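Local coordinates for protein D-alanyl transferase DltD (Enterococcus faecium TX0133A04, PDB 6PFX) that probably takes part in transferring D-alanine to lipoteichoic acid during cell wall biogenesis in this Gram-positive bacterium, at residues 215-219 against 220-224; 57-60 against 61-65; 156-159 against 160-164. All coordinates share one frame; numbering follows the deposited sequence.

From the N terminus, interaction 2 comes first. It lies on helix 56-62, the crossover helix between strands 39-43 and 68-71, and finishes that helix on the way to strand 68-71. Interaction 3 follows, at the start of helix 157-167, with its nearest atoms about 32 Å from interaction 2 and across the chain's centre. Interaction 1 comes last, where the loop after helix 203-210 turns into helix 219-233. Each is a local turn in one continuous run, so none nests or crosses. Interactions 1 and 2 touch: Tyr217 packs on Tyr63 and Arg65. Together they bring the end of helix 56-62 against the loop leading into helix 219-233.

Interaction 1: 215-219 against 220-224; sequences KQYQE and TELSI
Gln218 reaches forward over the first turn of the helix and meets Thr220 and Glu221. Its CB lies 3.4 Å from Glu221 OE1. Its CG packs near the same carboxylate, and the two side chains cross at about a right angle. The chain then bends at chi2 (-63°), which brings the amide back over the helix start. OE1 accepts from Glu221 N at 3.1 Å, in the carbonyl plane and nearly straight (163°). It also takes a weak bond from Thr220 N. On the other branch of the amide, NE2 donates to a water 3.2 Å away, and this water also bonds Thr220 OG1. The backbone joins in: Leu222 N donates to Gln218 O at 3.0 Å, and Ser223 N donates to Glu219 O at 2.8 Å. Before the cap, Tyr217 has its CG anti to the backbone N (chi1 -173°), which lays the ring over toward Leu222 in the first turn of the helix. Leu222 CD1 sits over one ring face, 3.7 Å from the centroid, a CH-pi contact. The hydroxyl of Tyr217 bonds Gln359 on helix 351-365. The whole is a side-chain N-cap with Gln218 at the N-cap position, opening helix 219-233 at the protein surface.

Interaction 2: 57-60 against 61-65; sequences SVLA and EKYQR
The Tyr63 ring has Leu59 CD2 at its edge, in the ring plane, with Tyr63 CE2 3.9 Å from that methyl. Over one face lies CG of Lys62, 3.6 Å above the plane and over its centre. Tyr217 makes an edge-to-face pair with this ring. The Arg65 guanidinium has Leu59 CB over one face, offset toward the rim. Leu59 O lies over the same face, 4.1 Å from Arg65 NE. Arg65 gets there as an extended chain from CG to NE, with CD 3.8 Å from Ala60 CA. Behind these groups the helix ends. Lys62 N donates to Val58 O at 2.9 Å. Tyr63 N still bonds Leu59 O at 3.1 Å. Then Gln64 takes positive phi (55°) and the chain turns. Arg65 N donates to Ala60 O at 2.9 Å, and Gln64 N donates to Glu61 O at 3.2 Å. This pair makes a Schellman motif with Gln64 as C-prime. Arg65 NH1 forms a salt bridge with Asp358, and Tyr63 OH bonds Pro214 O. The carbonyls of Val58 to Glu61 are thus met by N-H groups of the same run, while Asp358 and, more weakly, Glu366 probably help balance the guanidinium charge.

Interaction 3: 156-159 against 160-164; sequences NDTL and TAILQ
Asn156 meets Thr160 through one carbonyl that takes two donors. Thr160 N donates to Asn156 O at 2.9 Å. Thr160 OG1 donates to the same Asn156 O, also at 2.9 Å, from well above the carbonyl plane (44° out of it). The hydroxyl can do this because OG1 stands beside its own backbone N (chi1 -69°), which turns it toward the N-terminal end of the helix and Asn156 O. The Asn156 side chain also bends over the first turn. Its OD1 accepts from Leu159 N at 3.1 Å. The N-H points almost straight at OD1 (172°), but the donor lies above the amide carbonyl plane. The second amide atom, ND2, bonds Tyr127 OH on helix 123-132, which helps fix how the amide is turned. Asn156 thus caps helix 157-167 from the N-cap position and satisfies an N-H of its first turn.

Asp157 contributes its backbone carbonyl, which accepts from Ala161 N at 3.1 Å. The Ala161 methyl lies alongside this carbonyl and that of Thr158. Thr158 O takes the next bond, from Ile162 N, at 3.3 Å. CG1 and CD1 of Ile162 also lie near Thr158 O, and the Thr158 methyl CG2 comes loosely toward Ile162 CD1. Leu159 O then accepts from Leu163 N at 2.8 Å, the shortest of these backbone bonds. The two leucines touch one turn apart on the buried side of the helix. Leu159 CD1 meets Leu163 CG at 3.9 Å, while Leu163 CD1 approaches Leu159 CG. Around them, Val153 of helix 151-154 touches both leucines. Leu130 packs on Leu159 and Ile162, and Trp129 packs on Leu163, both from helix 123-132.

Interaction 1: 215-219 against 220-224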
loop_
_atom_site.group_PDB
_atom_site.type_symbol
_atom_site.label_atom_id
_atom_site.label_comp_id
_atom_site.label_asym_id
_atom_site.label_seq_id
_atom_site.Cartn_x
_atom_site.Cartn_y
_atom_site.Cartn_z
ATOM N N LYS A 215 -27.855 -7.510 9.565
ATOM C CA LYS A 215 -27.441 -8.828 10.035
ATOM C C LYS A 215 -26.959 -9.700 8.884
ATOM O O LYS A 215 -25.997 -10.465 9.029
ATOM C CB LYS A 215 -28.614 -9.538 10.717
ATOM C CG LYS A 215 -29.017 -9.003 12.078
ATOM C CD LYS A 215 -30.146 -9.858 12.664
ATOM C CE LYS A 215 -30.596 -9.369 14.036
ATOM N NZ LYS A 215 -31.703 -10.207 14.592
ATOM N N GLN A 216 -27.640 -9.625 7.746
ATOM C CA GLN A 216 -27.302 -10.410 6.573
ATOM C C GLN A 216 -26.685 -9.498 5.527
ATOM O O GLN A 216 -27.165 -8.385 5.294
ATOM C CB GLN A 216 -28.548 -11.068 5.984
ATOM C CG GLN A 216 -29.272 -11.973 6.958
ATOM C CD GLN A 216 -28.455 -13.196 7.334
ATOM O OE1 GLN A 216 -27.686 -13.724 6.526
ATOM N NE2 GLN A 216 -28.622 -13.655 8.570
ATOM N N TYR A 217 -25.631 -9.978 4.887
ATOM C CA TYR A 217 -24.979 -9.186 3.858
ATOM C C TYR A 217 -25.888 -9.093 2.641
ATOM O O TYR A 217 -26.365 -10.107 2.127
ATOM C CB TYR A 217 -23.670 -9.854 3.471
ATOM C CG TYR A 217 -22.814 -9.049 2.537
ATOM C CD1 TYR A 217 -23.058 -9.039 1.169
ATOM C CD2 TYR A 217 -21.754 -8.315 3.026
ATOM C CE1 TYR A 217 -22.269 -8.298 0.316
ATOM C CE2 TYR A 217 -20.954 -7.585 2.183
ATOM C CZ TYR A 217 -21.209 -7.598 0.828
ATOM O OH TYR A 217 -20.429 -6.860 -0.033
ATOM N N GLN A 218 -26.125 -7.872 2.179
ATOM C CA GLN A 218 -26.967 -7.617 1.011
ATOM C C GLN A 218 -26.379 -6.359 0.382
ATOM O O GLN A 218 -26.440 -5.284 0.985
ATOM C CB GLN A 218 -28.422 -7.437 1.435
ATOM C CG GLN A 218 -29.437 -7.946 0.418
ATOM C CD GLN A 218 -29.370 -7.201 -0.907
ATOM O OE1 GLN A 218 -29.114 -6.000 -0.937
ATOM N NE2 GLN A 218 -29.599 -7.915 -2.013
ATOM N N GLU A 219 -25.753 -6.501 -0.791
ATOM C CA GLU A 219 -24.970 -5.398 -1.343
ATOM C C GLU A 219 -25.804 -4.135 -1.527
ATOM O O GLU A 219 -25.294 -3.031 -1.318
ATOM C CB GLU A 219 -24.276 -5.807 -2.642
ATOM C CG GLU A 219 -23.307 -4.781 -3.151
ATOM C CD GLU A 219 -24.011 -3.660 -3.903
ATOM O OE1 GLU A 219 -25.193 -3.857 -4.272
ATOM O OE2 GLU A 219 -23.400 -2.579 -4.106
ATOM N N THR A 220 -27.075 -4.263 -1.933
ATOM C CA THR A 220 -27.855 -3.060 -2.221
ATOM C C THR A 220 -28.293 -2.367 -0.937
ATOM O O THR A 220 -28.282 -1.134 -0.870
ATOM C CB THR A 220 -29.066 -3.388 -3.089
ATOM O OG1 THR A 220 -28.626 -3.939 -4.332
ATOM C CG2 THR A 220 -29.907 -2.138 -3.395
ATOM N N GLU A 221 -28.712 -3.130 0.081
ATOM C CA GLU A 221 -28.934 -2.522 1.392
ATOM C C GLU A 221 -27.689 -1.776 1.847
ATOM O O GLU A 221 -27.777 -0.651 2.364
ATOM C CB GLU A 221 -29.312 -3.600 2.412
ATOM C CG GLU A 221 -30.629 -4.280 2.074
ATOM C CD GLU A 221 -30.983 -5.439 2.985
ATOM O OE1 GLU A 221 -30.186 -5.775 3.888
ATOM O OE2 GLU A 221 -32.070 -6.024 2.783
ATOM N N LEU A 222 -26.516 -2.390 1.657
ATOM C CA LEU A 222 -25.265 -1.749 2.043
ATOM C C LEU A 222 -25.003 -0.495 1.217
ATOM O O LEU A 222 -24.558 0.519 1.758
ATOM C CB LEU A 222 -24.093 -2.726 1.926
ATOM C CG LEU A 222 -24.044 -3.845 2.955
ATOM C CD1 LEU A 222 -22.937 -4.821 2.654
ATOM C CD2 LEU A 222 -23.839 -3.280 4.337
ATOM N N SER A 223 -25.269 -0.549 -0.093
ATOM C CA SER A 223 -25.091 0.618 -0.949
ATOM C C SER A 223 -25.998 1.763 -0.514
ATOM O O SER A 223 -25.562 2.919 -0.444
ATOM C CB SER A 223 -25.396 0.214 -2.390
ATOM O OG SER A 223 -25.327 1.324 -3.260
ATOM N N ILE A 224 -27.262 1.456 -0.216
ATOM C CA ILE A 224 -28.191 2.474 0.259
ATOM C C ILE A 224 -27.665 3.118 1.530
ATOM O O ILE A 224 -27.702 4.346 1.683
ATOM C CB ILE A 224 -29.584 1.857 0.470
ATOM C CG1 ILE A 224 -30.234 1.573 -0.880
ATOM C CG2 ILE A 224 -30.447 2.772 1.324
ATOM C CD1 ILE A 224 -31.417 0.654 -0.767
HETATM O O HOH W 1 -29.014 -6.582 -4.835
#

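Interaction 2: 57-60 against 61-65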
loop_
_atom_site.group_PDB
_atom_site.type_symbol
_atom_site.label_atom_id
_atom_site.label_comp_id
_atom_site.label_asym_id
_atom_site.label_seq_id
_atom_site.Cartn_x
_atom_site.Cartn_y
_atom_site.Cartn_z
ATOM N N SER A 57 -12.057 -4.333 7.489
ATOM C CA SER A 57 -12.021 -4.990 8.787
ATOM C C SER A 57 -13.411 -5.066 9.407
ATOM O O SER A 57 -13.719 -6.035 10.112
ATOM C CB SER A 57 -11.078 -4.238 9.724
ATOM O OG SER A 57 -9.754 -4.187 9.209
ATOM N N VAL A 58 -14.257 -4.058 9.156
ATOM C CA VAL A 58 -15.613 -4.054 9.700
ATOM C C VAL A 58 -16.471 -5.111 9.012
ATOM O O VAL A 58 -17.161 -5.898 9.667
ATOM C CB VAL A 58 -16.250 -2.655 9.603
ATOM C CG1 VAL A 58 -17.667 -2.710 10.221
ATOM C CG2 VAL A 58 -15.389 -1.606 10.269
ATOM N N LEU A 59 -16.422 -5.171 7.681
ATOM C CA LEU A 59 -17.206 -6.185 6.983
ATOM C C LEU A 59 -16.773 -7.594 7.375
ATOM O O LEU A 59 -17.614 -8.474 7.590
ATOM C CB LEU A 59 -17.089 -5.985 5.476
ATOM C CG LEU A 59 -17.689 -4.684 4.948
ATOM C CD1 LEU A 59 -17.357 -4.541 3.479
ATOM C CD2 LEU A 59 -19.197 -4.632 5.172
ATOM N N ALA A 60 -15.466 -7.838 7.460
ATOM C CA ALA A 60 -15.004 -9.179 7.797
ATOM C C ALA A 60 -15.504 -9.604 9.172
ATOM O O ALA A 60 -15.896 -10.760 9.369
ATOM C CB ALA A 60 -13.477 -9.234 7.748
ATOM N N GLU A 61 -15.494 -8.681 10.134
ATOM C CA GLU A 61 -15.933 -9.000 11.487
ATOM C C GLU A 61 -17.445 -9.191 11.552
ATOM O O GLU A 61 -17.925 -10.187 12.104
ATOM C CB GLU A 61 -15.481 -7.893 12.439
ATOM C CG GLU A 61 -16.067 -7.982 13.840
ATOM C CD GLU A 61 -15.462 -6.961 14.791
ATOM O OE1 GLU A 61 -14.220 -6.948 14.944
ATOM O OE2 GLU A 61 -16.228 -6.166 15.375
ATOM N N LYS A 62 -18.211 -8.264 10.971
ATOM C CA LYS A 62 -19.667 -8.335 11.063
ATOM C C LYS A 62 -20.204 -9.622 10.450
ATOM O O LYS A 62 -21.126 -10.247 10.988
ATOM C CB LYS A 62 -20.275 -7.137 10.331
ATOM C CG LYS A 62 -21.803 -7.110 10.297
ATOM C CD LYS A 62 -22.399 -7.182 11.691
ATOM C CE LYS A 62 -23.911 -6.971 11.640
ATOM N NZ LYS A 62 -24.514 -6.992 13.014
ATOM N N TYR A 63 -19.683 -10.002 9.297
ATOM C CA TYR A 63 -20.181 -11.150 8.550
ATOM C C TYR A 63 -19.368 -12.401 8.836
ATOM O O TYR A 63 -19.497 -13.396 8.117
ATOM C CB TYR A 63 -20.301 -10.769 7.075
ATOM C CG TYR A 63 -21.257 -9.597 6.951
ATOM C CD1 TYR A 63 -22.585 -9.735 7.329
ATOM C CD2 TYR A 63 -20.829 -8.347 6.525
ATOM C CE1 TYR A 63 -23.460 -8.678 7.264
ATOM C CE2 TYR A 63 -21.711 -7.280 6.444
ATOM C CZ TYR A 63 -23.024 -7.456 6.824
ATOM O OH TYR A 63 -23.918 -6.406 6.764
ATOM N N GLN A 64 -18.563 -12.372 9.896
ATOM C CA GLN A 64 -17.927 -13.559 10.457
ATOM C C GLN A 64 -17.122 -14.320 9.416
ATOM O O GLN A 64 -17.172 -15.548 9.321
ATOM C CB GLN A 64 -18.964 -14.451 11.128
ATOM C CG GLN A 64 -19.628 -13.775 12.295
ATOM C CD GLN A 64 -20.507 -14.720 13.070
ATOM O OE1 GLN A 64 -20.254 -14.999 14.239
ATOM N NE2 GLN A 64 -21.546 -15.227 12.420
ATOM N N ARG A 65 -16.345 -13.572 8.643
ATOM C CA ARG A 65 -15.566 -14.178 7.584
ATOM C C ARG A 65 -14.353 -14.899 8.163
ATOM O O ARG A 65 -13.948 -14.686 9.308
ATOM C CB ARG A 65 -15.158 -13.116 6.569
ATOM C CG ARG A 65 -16.337 -12.364 5.993
ATOM C CD ARG A 65 -15.896 -11.464 4.847
ATOM N NE ARG A 65 -17.055 -10.782 4.292
ATOM C CZ ARG A 65 -17.000 -9.778 3.431
ATOM N NH1 ARG A 65 -15.833 -9.339 3.010
ATOM N NH2 ARG A 65 -18.124 -9.217 3.013
HETATM O O HOH W 2 -14.192 -12.902 11.263
#

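Interaction 3: 156-159 against 160-164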
loop_
_atom_site.group_PDB
_atom_site.type_symbol
_atom_site.label_atom_id
_atom_site.label_comp_id
_atom_site.label_asym_id
_atom_site.label_seq_id
_atom_site.Cartn_x
_atom_site.Cartn_y
_atom_site.Cartn_z
ATOM N N ASN A 156 25.068 5.995 8.154
ATOM C CA ASN A 156 25.602 4.711 8.605
ATOM C C ASN A 156 26.687 4.285 7.626
ATOM O O ASN A 156 26.391 3.756 6.553
ATOM C CB ASN A 156 24.453 3.707 8.625
ATOM C CG ASN A 156 24.822 2.394 9.274
ATOM O OD1 ASN A 156 25.983 1.987 9.281
ATOM N ND2 ASN A 156 23.822 1.714 9.820
ATOM N N ASP A 157 27.953 4.492 8.010
ATOM C CA ASP A 157 29.056 4.265 7.076
ATOM C C ASP A 157 29.272 2.782 6.792
ATOM O O ASP A 157 29.598 2.404 5.660
ATOM C CB ASP A 157 30.343 4.902 7.604
ATOM C CG ASP A 157 30.339 6.414 7.483
ATOM O OD1 ASP A 157 29.618 6.942 6.607
ATOM O OD2 ASP A 157 31.059 7.075 8.264
ATOM N N THR A 158 29.118 1.926 7.798
ATOM C CA THR A 158 29.252 0.492 7.562
ATOM C C THR A 158 28.202 0.005 6.572
ATOM O O THR A 158 28.519 -0.700 5.606
ATOM C CB THR A 158 29.165 -0.243 8.895
ATOM O OG1 THR A 158 30.195 0.257 9.761
ATOM C CG2 THR A 158 29.341 -1.737 8.699
ATOM N N LEU A 159 26.941 0.386 6.784
ATOM C CA LEU A 159 25.886 -0.010 5.855
ATOM C C LEU A 159 26.136 0.557 4.465
ATOM O O LEU A 159 25.945 -0.135 3.459
ATOM C CB LEU A 159 24.525 0.433 6.394
ATOM C CG LEU A 159 23.327 0.383 5.441
ATOM C CD1 LEU A 159 22.992 -1.054 5.094
ATOM C CD2 LEU A 159 22.118 1.073 6.054
ATOM N N THR A 160 26.565 1.815 4.388
ATOM C CA THR A 160 26.769 2.443 3.089
ATOM C C THR A 160 27.784 1.673 2.250
ATOM O O THR A 160 27.587 1.484 1.042
ATOM C CB THR A 160 27.201 3.897 3.295
ATOM O OG1 THR A 160 26.106 4.657 3.829
ATOM C CG2 THR A 160 27.648 4.500 1.991
ATOM N N ALA A 161 28.885 1.234 2.859
ATOM C CA ALA A 161 29.888 0.500 2.094
ATOM C C ALA A 161 29.336 -0.834 1.616
ATOM O O ALA A 161 29.643 -1.284 0.506
ATOM C CB ALA A 161 31.143 0.295 2.938
ATOM N N ILE A 162 28.512 -1.477 2.441
ATOM C CA ILE A 162 27.869 -2.717 2.022
ATOM C C ILE A 162 26.931 -2.454 0.850
ATOM O O ILE A 162 26.926 -3.199 -0.137
ATOM C CB ILE A 162 27.173 -3.385 3.223
ATOM C CG1 ILE A 162 28.223 -3.997 4.161
ATOM C CG2 ILE A 162 26.173 -4.408 2.732
ATOM C CD1 ILE A 162 27.697 -4.257 5.549
ATOM N N LEU A 163 26.158 -1.369 0.914
ATOM C CA LEU A 163 25.249 -1.079 -0.187
ATOM C C LEU A 163 26.012 -0.764 -1.468
ATOM O O LEU A 163 25.561 -1.118 -2.562
ATOM C CB LEU A 163 24.328 0.085 0.159
ATOM C CG LEU A 163 23.336 -0.145 1.289
ATOM C CD1 LEU A 163 22.549 1.136 1.562
ATOM C CD2 LEU A 163 22.396 -1.315 0.992
ATOM N N GLN A 164 27.160 -0.085 -1.364
ATOM C CA GLN A 164 27.980 0.150 -2.553
ATOM C C GLN A 164 28.442 -1.162 -3.194
ATOM O O GLN A 164 28.500 -1.278 -4.424
ATOM C CB GLN A 164 29.178 1.034 -2.199
ATOM C CG GLN A 164 28.825 2.477 -1.832
ATOM C CD GLN A 164 28.342 3.296 -3.017
ATOM O OE1 GLN A 164 28.200 2.785 -4.131
ATOM N NE2 GLN A 164 28.081 4.578 -2.780
#